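Local coordinates for xylan esterase 1 (Thermoanaerobacterium sp. 'JW/SL YS485', PDB 3FCY), which probably removes acetyl groups from acetylated xylan and related esters, as a family 7 carbohydrate esterase with an alpha/beta-hydrolase fold, at residues Arg38-Thr43 and Leu234-Arg239; Arg56-Met61 and Ile180-Ala185; Glu69-Ser74 and Asp84-Gly89; Arg225-Glu230 and Lys284-Asp289; Val294-Gln299 and Ile319-Asp324. All coordinates share one frame; numbering follows the deposited sequence.

Interaction 1 (Arg38-Thr43 and Leu234-Arg239); sequences REYTGT and LSDYKR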
# COMPACT_ATOMS: atom_id res chain seq x y z
N ARG A 38 30.28 -9.62 -7.31
CA ARG A 38 31.36 -10.59 -7.24
C ARG A 38 32.66 -9.99 -6.71
O ARG A 38 33.45 -10.68 -6.07
CB ARG A 38 31.63 -11.18 -8.62
CG ARG A 38 30.42 -11.80 -9.32
CD ARG A 38 30.12 -13.19 -8.79
NE ARG A 38 29.13 -13.88 -9.61
CZ ARG A 38 28.61 -15.07 -9.31
NH1 ARG A 38 29.00 -15.70 -8.21
NH2 ARG A 38 27.71 -15.63 -10.11
N GLU A 39 32.88 -8.71 -6.98
CA GLU A 39 34.11 -8.03 -6.55
C GLU A 39 33.97 -7.14 -5.32
O GLU A 39 34.96 -6.72 -4.73
CB GLU A 39 34.63 -7.18 -7.71
CG GLU A 39 34.63 -7.90 -9.05
CD GLU A 39 36.00 -8.37 -9.47
OE1 GLU A 39 36.59 -9.23 -8.77
OE2 GLU A 39 36.50 -7.86 -10.50
N TYR A 40 32.73 -6.84 -4.93
CA TYR A 40 32.48 -5.98 -3.77
C TYR A 40 32.93 -6.61 -2.45
O TYR A 40 32.53 -7.73 -2.12
CB TYR A 40 31.00 -5.63 -3.72
CG TYR A 40 30.61 -4.76 -2.54
CD1 TYR A 40 31.08 -3.45 -2.43
CD2 TYR A 40 29.77 -5.26 -1.55
CE1 TYR A 40 30.72 -2.66 -1.34
CE2 TYR A 40 29.40 -4.47 -0.47
CZ TYR A 40 29.88 -3.18 -0.37
OH TYR A 40 29.50 -2.41 0.70
N THR A 41 33.74 -5.88 -1.69
CA THR A 41 34.25 -6.39 -0.42
C THR A 41 33.74 -5.67 0.83
O THR A 41 34.24 -5.91 1.93
CB THR A 41 35.79 -6.36 -0.39
OG1 THR A 41 36.24 -5.03 -0.67
CG2 THR A 41 36.36 -7.31 -1.44
N GLY A 42 32.76 -4.79 0.68
CA GLY A 42 32.22 -4.11 1.85
C GLY A 42 32.48 -2.62 1.95
O GLY A 42 33.37 -2.08 1.28
N THR A 43 31.71 -1.96 2.80
CA THR A 43 31.83 -0.52 3.00
C THR A 43 31.95 -0.15 4.47
O THR A 43 32.66 0.79 4.82
CB THR A 43 30.61 0.23 2.41
OG1 THR A 43 30.47 -0.10 1.02
CG2 THR A 43 30.80 1.74 2.54
N LEU A 234 23.06 -8.70 9.44
CA LEU A 234 24.16 -8.24 10.29
C LEU A 234 25.49 -8.09 9.56
O LEU A 234 26.56 -8.35 10.12
CB LEU A 234 24.36 -9.21 11.47
CG LEU A 234 23.15 -9.49 12.37
CD1 LEU A 234 23.54 -10.53 13.41
CD2 LEU A 234 22.66 -8.20 13.04
N SER A 235 25.43 -7.64 8.32
CA SER A 235 26.64 -7.47 7.53
C SER A 235 26.72 -6.16 6.76
O SER A 235 25.75 -5.76 6.12
CB SER A 235 26.77 -8.64 6.54
OG SER A 235 27.83 -8.43 5.62
N ASP A 236 27.87 -5.50 6.83
CA ASP A 236 28.09 -4.28 6.06
C ASP A 236 27.02 -3.21 6.31
O ASP A 236 26.42 -2.70 5.38
CB ASP A 236 28.12 -4.69 4.59
CG ASP A 236 28.91 -3.73 3.72
OD1 ASP A 236 29.63 -2.87 4.24
OD2 ASP A 236 28.80 -3.88 2.49
N TYR A 237 26.80 -2.88 7.58
CA TYR A 237 25.80 -1.89 7.97
C TYR A 237 25.78 -0.61 7.14
O TYR A 237 24.74 -0.23 6.61
CB TYR A 237 25.96 -1.55 9.46
CG TYR A 237 25.82 -2.76 10.36
CD1 TYR A 237 24.59 -3.42 10.50
CD2 TYR A 237 26.91 -3.26 11.07
CE1 TYR A 237 24.46 -4.55 11.31
CE2 TYR A 237 26.79 -4.39 11.88
CZ TYR A 237 25.57 -5.02 11.99
OH TYR A 237 25.47 -6.13 12.79
N LYS A 238 26.93 0.06 7.03
CA LYS A 238 27.03 1.30 6.27
C LYS A 238 26.48 1.18 4.84
O LYS A 238 25.84 2.11 4.33
CB LYS A 238 28.50 1.76 6.22
CG LYS A 238 28.77 3.06 5.44
CD LYS A 238 28.31 4.30 6.19
CE LYS A 238 28.98 5.57 5.66
NZ LYS A 238 28.70 5.85 4.22
N ARG A 239 26.74 0.05 4.20
CA ARG A 239 26.26 -0.18 2.84
C ARG A 239 24.74 -0.12 2.79
O ARG A 239 24.15 0.50 1.91
CB ARG A 239 26.74 -1.54 2.33
CG ARG A 239 26.20 -1.92 0.96
CD ARG A 239 26.62 -0.93 -0.12
NE ARG A 239 26.16 -1.37 -1.44
CZ ARG A 239 26.25 -0.64 -2.55
NH1 ARG A 239 26.77 0.58 -2.51
NH2 ARG A 239 25.80 -1.13 -3.70
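D236 OD1 accepts two backbone N-H groups. T43 N reaches it at 2.7 Å with a fairly straight bond (163° at the hydrogen), on the syn side of the carboxylate and 22° out of its plane. N44 N is the second donor. The other oxygen, OD2, lies at the edge of the Y40 ring. The Y40 hydroxyl donates to it at 2.4 Å (Y40 OH to D236 OD2), and T43 OG1 donates to Y40 OH at 2.5 Å; both distances are doubtful in their exact value. The two bonds would probably restrain the hydroxyl. Y40 holds CG anti to the backbone N (chi1 178°), and this aims the ring at D236. G42 N sits over the centre of one ring face.

R239 adds its aliphatic part: its CB is 3.3 Å from Y40 OH. Its guanidinium makes at most a weak, long cation-pi contact with the ring; NE bonds S304 and NH2 forms a salt bridge with D31. T43 CG2 packs on K238 CG at 3.8 Å, while K238 NZ turns off to D242.

The contact ties the loop between helices 34-37 and 50-62 to the start of helix 237-242, where D236 sits at the N-cap position, though its side chain makes no capping bond. A308 of helix 303-310 touches both Y40 and D236, and K280 of helix 279-282 touches D236.

Interaction 2 (Arg56-Met61 and Ile180-Ala185); sequences RALDEM and IFLDTA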
# COMPACT_ATOMS: atom_id res chain seq x y z
N ARG A 56 39.47 -10.56 23.53
CA ARG A 56 39.06 -10.22 24.88
C ARG A 56 37.70 -10.86 25.17
O ARG A 56 37.49 -11.46 26.23
CB ARG A 56 38.94 -8.70 25.01
CG ARG A 56 38.51 -8.17 26.36
CD ARG A 56 38.12 -6.71 26.22
NE ARG A 56 39.11 -5.98 25.43
CZ ARG A 56 38.82 -4.96 24.63
NH1 ARG A 56 37.57 -4.53 24.51
NH2 ARG A 56 39.79 -4.38 23.93
N ALA A 57 36.78 -10.74 24.22
CA ALA A 57 35.43 -11.30 24.35
C ALA A 57 35.49 -12.81 24.53
O ALA A 57 34.81 -13.36 25.39
CB ALA A 57 34.60 -10.95 23.12
N LEU A 58 36.30 -13.47 23.71
CA LEU A 58 36.45 -14.92 23.80
C LEU A 58 37.00 -15.32 25.16
O LEU A 58 36.60 -16.34 25.73
CB LEU A 58 37.36 -15.43 22.67
CG LEU A 58 36.70 -15.45 21.29
CD1 LEU A 58 37.70 -15.90 20.24
CD2 LEU A 58 35.49 -16.37 21.32
N ASP A 59 37.92 -14.51 25.70
CA ASP A 59 38.49 -14.78 27.01
C ASP A 59 37.37 -14.77 28.06
O ASP A 59 37.29 -15.66 28.90
CB ASP A 59 39.54 -13.73 27.38
CG ASP A 59 40.88 -14.00 26.72
OD1 ASP A 59 41.76 -13.11 26.78
OD2 ASP A 59 41.06 -15.11 26.16
N GLU A 60 36.52 -13.74 28.00
CA GLU A 60 35.42 -13.65 28.95
C GLU A 60 34.48 -14.85 28.81
O GLU A 60 34.03 -15.43 29.80
CB GLU A 60 34.63 -12.34 28.76
CG GLU A 60 33.22 -12.37 29.37
CD GLU A 60 32.54 -11.01 29.47
OE1 GLU A 60 32.75 -10.15 28.59
OE2 GLU A 60 31.77 -10.81 30.44
N MET A 61 34.19 -15.24 27.57
CA MET A 61 33.30 -16.37 27.33
C MET A 61 33.91 -17.65 27.88
O MET A 61 33.23 -18.43 28.56
CB MET A 61 33.05 -16.51 25.82
CG MET A 61 32.12 -17.65 25.41
SD MET A 61 32.93 -19.27 25.32
CE MET A 61 33.83 -19.11 23.78
N ILE A 180 25.63 -12.22 22.17
CA ILE A 180 24.91 -13.20 21.37
C ILE A 180 25.90 -13.99 20.51
O ILE A 180 25.83 -15.21 20.43
CB ILE A 180 23.85 -12.53 20.46
CG1 ILE A 180 22.77 -11.88 21.34
CG2 ILE A 180 23.22 -13.58 19.54
CD1 ILE A 180 21.75 -11.05 20.57
N PHE A 181 26.84 -13.29 19.86
CA PHE A 181 27.84 -13.97 19.05
C PHE A 181 28.61 -14.93 19.95
O PHE A 181 28.84 -16.08 19.58
CB PHE A 181 28.81 -12.96 18.42
CG PHE A 181 28.25 -12.19 17.24
CD1 PHE A 181 26.90 -12.26 16.91
CD2 PHE A 181 29.08 -11.37 16.49
CE1 PHE A 181 26.39 -11.52 15.84
CE2 PHE A 181 28.58 -10.62 15.42
CZ PHE A 181 27.23 -10.70 15.10
N LEU A 182 29.00 -14.45 21.13
CA LEU A 182 29.73 -15.30 22.07
C LEU A 182 28.90 -16.52 22.47
O LEU A 182 29.46 -17.61 22.65
CB LEU A 182 30.12 -14.50 23.33
CG LEU A 182 31.24 -13.47 23.13
CD1 LEU A 182 31.49 -12.72 24.44
CD2 LEU A 182 32.51 -14.18 22.65
N ASP A 183 27.59 -16.35 22.59
CA ASP A 183 26.73 -17.49 22.94
C ASP A 183 26.86 -18.57 21.87
O ASP A 183 26.93 -19.76 22.19
CB ASP A 183 25.25 -17.09 23.05
CG ASP A 183 24.96 -16.15 24.21
OD1 ASP A 183 25.68 -16.19 25.23
OD2 ASP A 183 23.98 -15.39 24.11
N THR A 184 26.87 -18.18 20.60
CA THR A 184 26.98 -19.18 19.53
C THR A 184 28.31 -19.92 19.62
O THR A 184 28.35 -21.14 19.46
CB THR A 184 26.83 -18.55 18.10
OG1 THR A 184 28.01 -17.82 17.75
CG2 THR A 184 25.62 -17.62 18.04
N ALA A 185 29.38 -19.19 19.89
CA ALA A 185 30.71 -19.79 19.99
C ALA A 185 30.77 -20.75 21.18
O ALA A 185 31.31 -21.85 21.07
CB ALA A 185 31.77 -18.70 20.15
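L182 pushes its forked end onto helix 50-62, and this is the tight part of the contact. Its CD1 branch rests 3.5 Å from A57 O and 3.8 Å from A57 CB. The CD2 branch also lies against A57, and reaches L58 CD2 at 3.9 Å and M61 CB at 4.0 Å. V90, from a loop, also touches this leucine.

The M61 end is looser. With CG anti to the backbone N (chi1 -179°), the chain runs out to helix 176-192, then bends twice. M61 CG passes 3.8 Å from L182 O, and the terminal methyl CE stops 4.2 Å from A185 CB. M61 and E60 are partly exposed. E60 takes no direct part and forms salt bridges with R91 and R178.

The short helical segments cross at -59°, with axes 10.2 Å apart. An alanine in place of L182 would probably open a gap beside A57 and L58 and leave the M61 chain freer to turn.

No hydrogen bond joins the two segments. A57 O already accepts from M61 N within its own helix. The contact therefore rests on the fit of apolar side chains, with the salt bridges of E60 at its border.

Interaction 3 (Glu69-Ser74 and Asp84-Gly89); sequences ELKESS and DLYFTG
E69 and Y86 exchange two backbone hydrogen bonds, E69 N to Y86 O and Y86 N to E69 O, both 3.0 Å. K71 and D84 do the same. K71 N gives to D84 O at 3.0 Å, and D84 N gives to K71 O at 2.7 Å in an almost straight bond (177°). Between these pairs, L70 and L85 form the non-hydrogen-bonded pair of this antiparallel hairpin. L70 CD2 lies against L85 CG at 3.7 Å. The opposite sheet face carries K71, whose CD crosses near Y86 CE1 at 4.1 Å.

The D84 carboxylate has partners at both oxygens. OD1 accepts from two waters: one also donates to E72 O, the other also bonds S73 OG. OD2 accepts from H96 NE2 on strand 94-102. S73 OG bonds F75 N as well. K71 NZ forms a long ion pair with E69 OE1.

Main-chain bonds hold these strands together, and two waters join the D84 carboxylate to E72 O and S73 OG.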
# COMPACT_ATOMS: atom_id res chain seq x y z
N GLU A 69 22.33 -27.72 31.99
CA GLU A 69 21.21 -28.48 32.52
C GLU A 69 20.36 -28.96 31.36
O GLU A 69 20.06 -28.21 30.44
CB GLU A 69 20.38 -27.61 33.47
CG GLU A 69 19.10 -28.29 33.95
CD GLU A 69 18.37 -27.51 35.03
OE1 GLU A 69 17.27 -27.95 35.43
OE2 GLU A 69 18.90 -26.47 35.48
N LEU A 70 19.97 -30.23 31.41
CA LEU A 70 19.15 -30.81 30.36
C LEU A 70 17.81 -31.21 30.96
O LEU A 70 17.76 -31.82 32.02
CB LEU A 70 19.83 -32.04 29.76
CG LEU A 70 21.18 -31.84 29.06
CD1 LEU A 70 21.74 -33.19 28.66
CD2 LEU A 70 21.01 -30.95 27.84
N LYS A 71 16.73 -30.85 30.28
CA LYS A 71 15.40 -31.19 30.74
C LYS A 71 14.64 -31.86 29.61
O LYS A 71 14.59 -31.34 28.49
CB LYS A 71 14.63 -29.93 31.16
CG LYS A 71 15.17 -29.24 32.40
CD LYS A 71 14.23 -28.13 32.83
CE LYS A 71 14.71 -27.45 34.11
NZ LYS A 71 13.74 -26.41 34.56
N GLU A 72 14.07 -33.03 29.89
CA GLU A 72 13.32 -33.73 28.87
C GLU A 72 12.18 -32.86 28.37
O GLU A 72 11.47 -32.24 29.16
CB GLU A 72 12.74 -35.04 29.42
CG GLU A 72 13.66 -36.24 29.23
CD GLU A 72 12.95 -37.56 29.53
OE1 GLU A 72 11.84 -37.78 28.99
OE2 GLU A 72 13.51 -38.37 30.29
N SER A 73 12.03 -32.80 27.05
CA SER A 73 10.97 -32.00 26.44
C SER A 73 9.64 -32.74 26.48
O SER A 73 9.60 -33.97 26.56
CB SER A 73 11.33 -31.69 24.99
OG SER A 73 10.22 -31.15 24.30
N SER A 74 8.55 -31.99 26.43
CA SER A 74 7.22 -32.59 26.42
C SER A 74 7.04 -33.25 25.05
O SER A 74 6.20 -34.14 24.88
CB SER A 74 6.15 -31.53 26.65
OG SER A 74 6.25 -30.49 25.69
N ASP A 84 15.59 -29.92 26.37
CA ASP A 84 15.66 -28.47 26.40
C ASP A 84 16.99 -28.28 27.12
O ASP A 84 17.16 -28.70 28.26
CB ASP A 84 14.51 -27.89 27.23
CG ASP A 84 13.23 -27.79 26.43
OD1 ASP A 84 12.18 -28.26 26.93
OD2 ASP A 84 13.27 -27.24 25.31
N LEU A 85 17.95 -27.67 26.42
CA LEU A 85 19.27 -27.46 26.98
C LEU A 85 19.46 -26.01 27.43
O LEU A 85 19.10 -25.08 26.72
CB LEU A 85 20.33 -27.83 25.94
CG LEU A 85 21.82 -27.73 26.31
CD1 LEU A 85 22.65 -28.54 25.31
CD2 LEU A 85 22.26 -26.28 26.32
N TYR A 86 20.01 -25.84 28.63
CA TYR A 86 20.26 -24.51 29.17
C TYR A 86 21.70 -24.39 29.62
O TYR A 86 22.25 -25.31 30.23
CB TYR A 86 19.36 -24.22 30.37
CG TYR A 86 17.89 -24.37 30.10
CD1 TYR A 86 17.28 -25.63 30.15
CD2 TYR A 86 17.10 -23.27 29.78
CE1 TYR A 86 15.93 -25.78 29.89
CE2 TYR A 86 15.74 -23.41 29.53
CZ TYR A 86 15.16 -24.67 29.59
OH TYR A 86 13.82 -24.82 29.34
N PHE A 87 22.32 -23.26 29.32
CA PHE A 87 23.69 -23.02 29.74
C PHE A 87 23.84 -21.54 30.05
O PHE A 87 23.09 -20.71 29.55
CB PHE A 87 24.70 -23.45 28.68
CG PHE A 87 24.68 -22.61 27.43
CD1 PHE A 87 23.77 -22.87 26.41
CD2 PHE A 87 25.61 -21.59 27.26
CE1 PHE A 87 23.79 -22.11 25.23
CE2 PHE A 87 25.64 -20.83 26.09
CZ PHE A 87 24.73 -21.10 25.07
N THR A 88 24.81 -21.21 30.90
CA THR A 88 25.03 -19.82 31.25
C THR A 88 26.07 -19.19 30.33
O THR A 88 27.16 -19.74 30.16
CB THR A 88 25.50 -19.70 32.72
OG1 THR A 88 24.49 -20.24 33.58
CG2 THR A 88 25.75 -18.24 33.09
N GLY A 89 25.72 -18.06 29.73
CA GLY A 89 26.63 -17.37 28.83
C GLY A 89 27.26 -16.20 29.56
O GLY A 89 27.16 -16.10 30.78
O HOH W 1 11.49 -29.27 29.07
O HOH W 2 9.83 -28.68 25.19

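Interaction 4 (Arg225-Glu230 and Lys284-Asp289); sequences RKVVSE and KRIKGD
D289 OD2 takes two cationic donors. K226 NZ forms a salt bridge with it; the 2.5 Å between NZ and D289 OD2 is very short and its exact value doubtful. R225 NH1 bonds the same oxygen at 2.9 Å (157° at the hydrogen). The arginine approaches from above the carboxylate plane, 65° out of it, while D289 OD2 stays in the guanidinium plane. The guanidinium and carboxylate planes are nearly perpendicular. K226 gets there by a bend at chi2 (-63°) followed by an extended run to NZ.

Backbone bonds set this network in place. D289 N donates to R225 O at 2.9 Å, and V227 N donates to D289 O at 2.8 Å. K226 and D289 form a parallel bridge, with side chains on the same sheet face. Here strands 226-230 and 289-295 begin to run side by side in the central sheet of the alpha/beta-hydrolase fold. G288 CA lies 3.2 Å from R225 O, and a CB on it would clash with that oxygen. An asparagine at D289 lacks the shared charge, so R225 would probably turn more freely and K226 lean on E343.

Further out, K226 has a second salt bridge to E343, a calcium ligand together with Y345, and a cation-pi contact with F340. On the other sheet face V227 CG2 meets I286 CG2 loosely at 4.3 Å, beside helix 209-220.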
# COMPACT_ATOMS: atom_id res chain seq x y z
N ARG A 225 33.23 -27.15 11.24
CA ARG A 225 33.60 -27.69 9.93
C ARG A 225 32.78 -27.27 8.70
O ARG A 225 33.34 -27.13 7.61
CB ARG A 225 33.61 -29.22 10.03
CG ARG A 225 34.32 -29.93 8.90
CD ARG A 225 35.81 -29.63 8.91
NE ARG A 225 36.50 -30.33 7.83
CZ ARG A 225 36.33 -30.07 6.54
NH1 ARG A 225 35.50 -29.11 6.15
NH2 ARG A 225 36.99 -30.79 5.63
N LYS A 226 31.47 -27.09 8.87
CA LYS A 226 30.59 -26.68 7.76
C LYS A 226 29.74 -25.47 8.13
O LYS A 226 29.30 -25.33 9.28
CB LYS A 226 29.66 -27.83 7.36
CG LYS A 226 30.33 -29.01 6.66
CD LYS A 226 30.97 -28.63 5.34
CE LYS A 226 31.54 -29.86 4.66
NZ LYS A 226 32.30 -29.56 3.42
N VAL A 227 29.49 -24.61 7.15
CA VAL A 227 28.70 -23.40 7.39
C VAL A 227 27.70 -23.11 6.27
O VAL A 227 28.09 -22.95 5.11
CB VAL A 227 29.60 -22.16 7.53
CG1 VAL A 227 28.78 -20.96 8.00
CG2 VAL A 227 30.75 -22.44 8.49
N VAL A 228 26.42 -23.05 6.62
CA VAL A 228 25.40 -22.71 5.64
C VAL A 228 24.80 -21.38 6.09
O VAL A 228 24.19 -21.29 7.16
CB VAL A 228 24.28 -23.78 5.55
CG1 VAL A 228 23.18 -23.30 4.60
CG2 VAL A 228 24.87 -25.10 5.01
N SER A 229 25.02 -20.35 5.28
CA SER A 229 24.53 -19.01 5.59
C SER A 229 23.61 -18.52 4.47
O SER A 229 24.05 -18.19 3.37
CB SER A 229 25.71 -18.06 5.75
OG SER A 229 25.29 -16.77 6.15
N GLU A 230 22.32 -18.47 4.78
CA GLU A 230 21.31 -18.04 3.82
C GLU A 230 20.97 -16.56 3.98
O GLU A 230 20.54 -16.13 5.04
CB GLU A 230 20.05 -18.90 4.00
CG GLU A 230 20.32 -20.37 3.74
CD GLU A 230 19.12 -21.25 3.99
OE1 GLU A 230 18.04 -20.98 3.44
OE2 GLU A 230 19.27 -22.24 4.74
N LYS A 284 36.79 -13.42 7.89
CA LYS A 284 38.15 -13.88 7.60
C LYS A 284 38.66 -14.98 8.53
O LYS A 284 39.63 -15.66 8.21
CB LYS A 284 39.13 -12.70 7.62
CG LYS A 284 39.41 -12.15 9.00
CD LYS A 284 40.35 -10.97 8.94
CE LYS A 284 40.64 -10.42 10.33
NZ LYS A 284 39.39 -10.00 11.03
N ARG A 285 38.00 -15.16 9.67
CA ARG A 285 38.42 -16.16 10.65
C ARG A 285 37.88 -17.56 10.41
O ARG A 285 38.41 -18.54 10.93
CB ARG A 285 38.02 -15.74 12.05
CG ARG A 285 38.60 -14.43 12.51
CD ARG A 285 38.28 -14.20 13.96
NE ARG A 285 39.01 -13.05 14.49
CZ ARG A 285 39.34 -12.90 15.76
NH1 ARG A 285 38.99 -13.83 16.65
NH2 ARG A 285 40.02 -11.83 16.14
N ILE A 286 36.81 -17.65 9.63
CA ILE A 286 36.18 -18.93 9.34
C ILE A 286 37.15 -19.92 8.69
O ILE A 286 37.90 -19.56 7.78
CB ILE A 286 34.94 -18.72 8.44
CG1 ILE A 286 33.95 -17.80 9.16
CG2 ILE A 286 34.31 -20.07 8.10
CD1 ILE A 286 32.71 -17.48 8.36
N LYS A 287 37.13 -21.16 9.16
CA LYS A 287 38.00 -22.20 8.63
C LYS A 287 37.19 -23.28 7.93
O LYS A 287 37.67 -23.93 7.00
CB LYS A 287 38.81 -22.85 9.77
CG LYS A 287 39.47 -21.86 10.71
CD LYS A 287 40.52 -21.01 10.02
CE LYS A 287 41.75 -21.82 9.67
NZ LYS A 287 42.82 -20.99 9.05
N GLY A 288 35.95 -23.49 8.38
CA GLY A 288 35.11 -24.51 7.78
C GLY A 288 34.69 -24.15 6.37
O GLY A 288 34.90 -23.03 5.92
N ASP A 289 34.10 -25.12 5.67
CA ASP A 289 33.63 -24.88 4.30
C ASP A 289 32.33 -24.10 4.40
O ASP A 289 31.51 -24.34 5.29
CB ASP A 289 33.39 -26.20 3.57
CG ASP A 289 34.62 -27.09 3.54
OD1 ASP A 289 35.75 -26.55 3.46
OD2 ASP A 289 34.46 -28.33 3.58

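Interaction 5 (Val294-Gln299 and Ile319-Asp324); sequences VGLMDQ and IKVYPD
L296 lays its branched end across V321, with CG 3.7 Å from V321 CG1. Its CD1 continues over the proline ring, 4.3 Å from P323 CG. The next residue packs closer: M297 CG is 3.2 Å from P323 O. On the strand side, V294 CG1 meets I319 CD1 at 3.8 Å and V321 CG2 at 4.0 Å. V294 turns CG1 between its backbone N and carbonyl carbon (chi1 57°), and this brings the methyl to K320 O and I319.

Three backbone bonds join the parallel segments. V294 N gives to K320 O and Y322 N gives to V294 O, each at 2.9 Å. The last, L296 N to Y322 O at 3.1 Å, comes from above the carbonyl plane, 46° out of it, as the chain leaves the sheet. A type I turn from G295 to D298 follows.

A second subunit borders the loop side. Its H264 and W241 bond the D324 carboxylate, and its P262 packs on P323.

Strands 289-295 and 317-322 belong to a beta-alpha-beta unit through helix 303-310. The loop after the first strand carries D298, the predicted charge-relay acid, which bonds H327, as in other alpha/beta hydrolases.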
# COMPACT_ATOMS: atom_id res chain seq x y z
N VAL A 294 21.94 -16.18 -2.06
CA VAL A 294 21.54 -14.79 -2.08
C VAL A 294 20.45 -14.54 -3.12
O VAL A 294 20.52 -15.02 -4.25
CB VAL A 294 22.77 -13.88 -2.39
CG1 VAL A 294 23.41 -14.31 -3.71
CG2 VAL A 294 22.36 -12.42 -2.44
N GLY A 295 19.43 -13.79 -2.71
CA GLY A 295 18.34 -13.47 -3.61
C GLY A 295 18.60 -12.08 -4.15
O GLY A 295 18.77 -11.14 -3.37
N LEU A 296 18.64 -11.93 -5.47
CA LEU A 296 18.92 -10.62 -6.06
C LEU A 296 17.79 -9.60 -5.94
O LEU A 296 17.96 -8.44 -6.29
CB LEU A 296 19.34 -10.79 -7.53
CG LEU A 296 20.61 -11.61 -7.78
CD1 LEU A 296 21.03 -11.45 -9.23
CD2 LEU A 296 21.74 -11.16 -6.86
N MET A 297 16.64 -10.04 -5.44
CA MET A 297 15.50 -9.15 -5.25
C MET A 297 15.36 -8.82 -3.77
O MET A 297 14.41 -8.15 -3.36
CB MET A 297 14.21 -9.81 -5.75
CG MET A 297 14.18 -10.10 -7.25
SD MET A 297 14.47 -8.63 -8.25
CE MET A 297 12.83 -7.87 -8.19
N ASP A 298 16.30 -9.30 -2.96
CA ASP A 298 16.27 -9.09 -1.51
C ASP A 298 16.64 -7.66 -1.11
O ASP A 298 17.80 -7.26 -1.22
CB ASP A 298 17.23 -10.06 -0.82
CG ASP A 298 17.04 -10.10 0.69
OD1 ASP A 298 16.64 -9.06 1.27
OD2 ASP A 298 17.29 -11.16 1.30
N GLN A 299 15.66 -6.91 -0.63
CA GLN A 299 15.91 -5.54 -0.18
C GLN A 299 16.08 -5.47 1.34
O GLN A 299 16.47 -4.43 1.88
CB GLN A 299 14.78 -4.61 -0.65
CG GLN A 299 14.88 -4.25 -2.13
CD GLN A 299 13.70 -3.44 -2.63
OE1 GLN A 299 13.33 -2.43 -2.03
NE2 GLN A 299 13.12 -3.87 -3.73
N ILE A 319 28.62 -19.80 -3.45
CA ILE A 319 27.40 -19.04 -3.23
C ILE A 319 26.40 -19.29 -4.36
O ILE A 319 26.75 -19.25 -5.55
CB ILE A 319 27.71 -17.52 -3.09
CG1 ILE A 319 26.48 -16.77 -2.57
CG2 ILE A 319 28.16 -16.94 -4.42
CD1 ILE A 319 26.75 -15.34 -2.18
N LYS A 320 25.15 -19.57 -3.99
CA LYS A 320 24.09 -19.83 -4.95
C LYS A 320 23.27 -18.56 -5.13
O LYS A 320 22.76 -18.00 -4.15
CB LYS A 320 23.21 -20.98 -4.45
CG LYS A 320 23.98 -22.26 -4.18
CD LYS A 320 24.73 -22.72 -5.43
CE LYS A 320 25.76 -23.79 -5.09
NZ LYS A 320 26.55 -24.20 -6.29
N VAL A 321 23.15 -18.12 -6.37
CA VAL A 321 22.42 -16.90 -6.71
C VAL A 321 21.02 -17.19 -7.25
O VAL A 321 20.86 -17.99 -8.18
CB VAL A 321 23.20 -16.07 -7.76
CG1 VAL A 321 22.45 -14.78 -8.07
CG2 VAL A 321 24.60 -15.78 -7.25
N TYR A 322 20.03 -16.53 -6.67
CA TYR A 322 18.63 -16.68 -7.08
C TYR A 322 18.10 -15.31 -7.51
O TYR A 322 17.59 -14.53 -6.70
CB TYR A 322 17.81 -17.24 -5.90
CG TYR A 322 18.22 -18.64 -5.53
CD1 TYR A 322 17.51 -19.74 -6.01
CD2 TYR A 322 19.35 -18.88 -4.74
CE1 TYR A 322 17.91 -21.04 -5.72
CE2 TYR A 322 19.76 -20.17 -4.44
CZ TYR A 322 19.03 -21.25 -4.94
OH TYR A 322 19.44 -22.53 -4.65
N PRO A 323 18.23 -15.01 -8.81
CA PRO A 323 17.79 -13.74 -9.41
C PRO A 323 16.39 -13.26 -9.06
O PRO A 323 16.18 -12.08 -8.80
CB PRO A 323 17.96 -13.99 -10.90
CG PRO A 323 19.14 -14.91 -10.95
CD PRO A 323 18.80 -15.89 -9.84
N ASP A 324 15.43 -14.18 -9.02
CA ASP A 324 14.04 -13.80 -8.76
C ASP A 324 13.56 -13.95 -7.33
O ASP A 324 12.36 -13.84 -7.07
CB ASP A 324 13.13 -14.59 -9.70
CG ASP A 324 13.68 -14.66 -11.10
OD1 ASP A 324 13.78 -13.59 -11.76
OD2 ASP A 324 14.04 -15.76 -11.55

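Interactions 3, 4 and 5 all reach the one mixed sheet. Within this chain, interaction 3 holds the edge at strand 69-72, interaction 5 the edge at 317-322, with centres 37 Å apart. Interaction 4 lies between them, its strand 226-230 next to 289-295. Interactions 1 and 2 join helices and loops around the sheet; they meet where L234 packs on F181. Along the chain, interactions 2 and 3 fall between the two segments of interaction 1, while interactions 1 and 4 alternate. R38 of interaction 1 also packs on I319 and V321 of interaction 5. The N-terminal residues thus pack against the edge strand beside the loop that carries the predicted charge-relay acid.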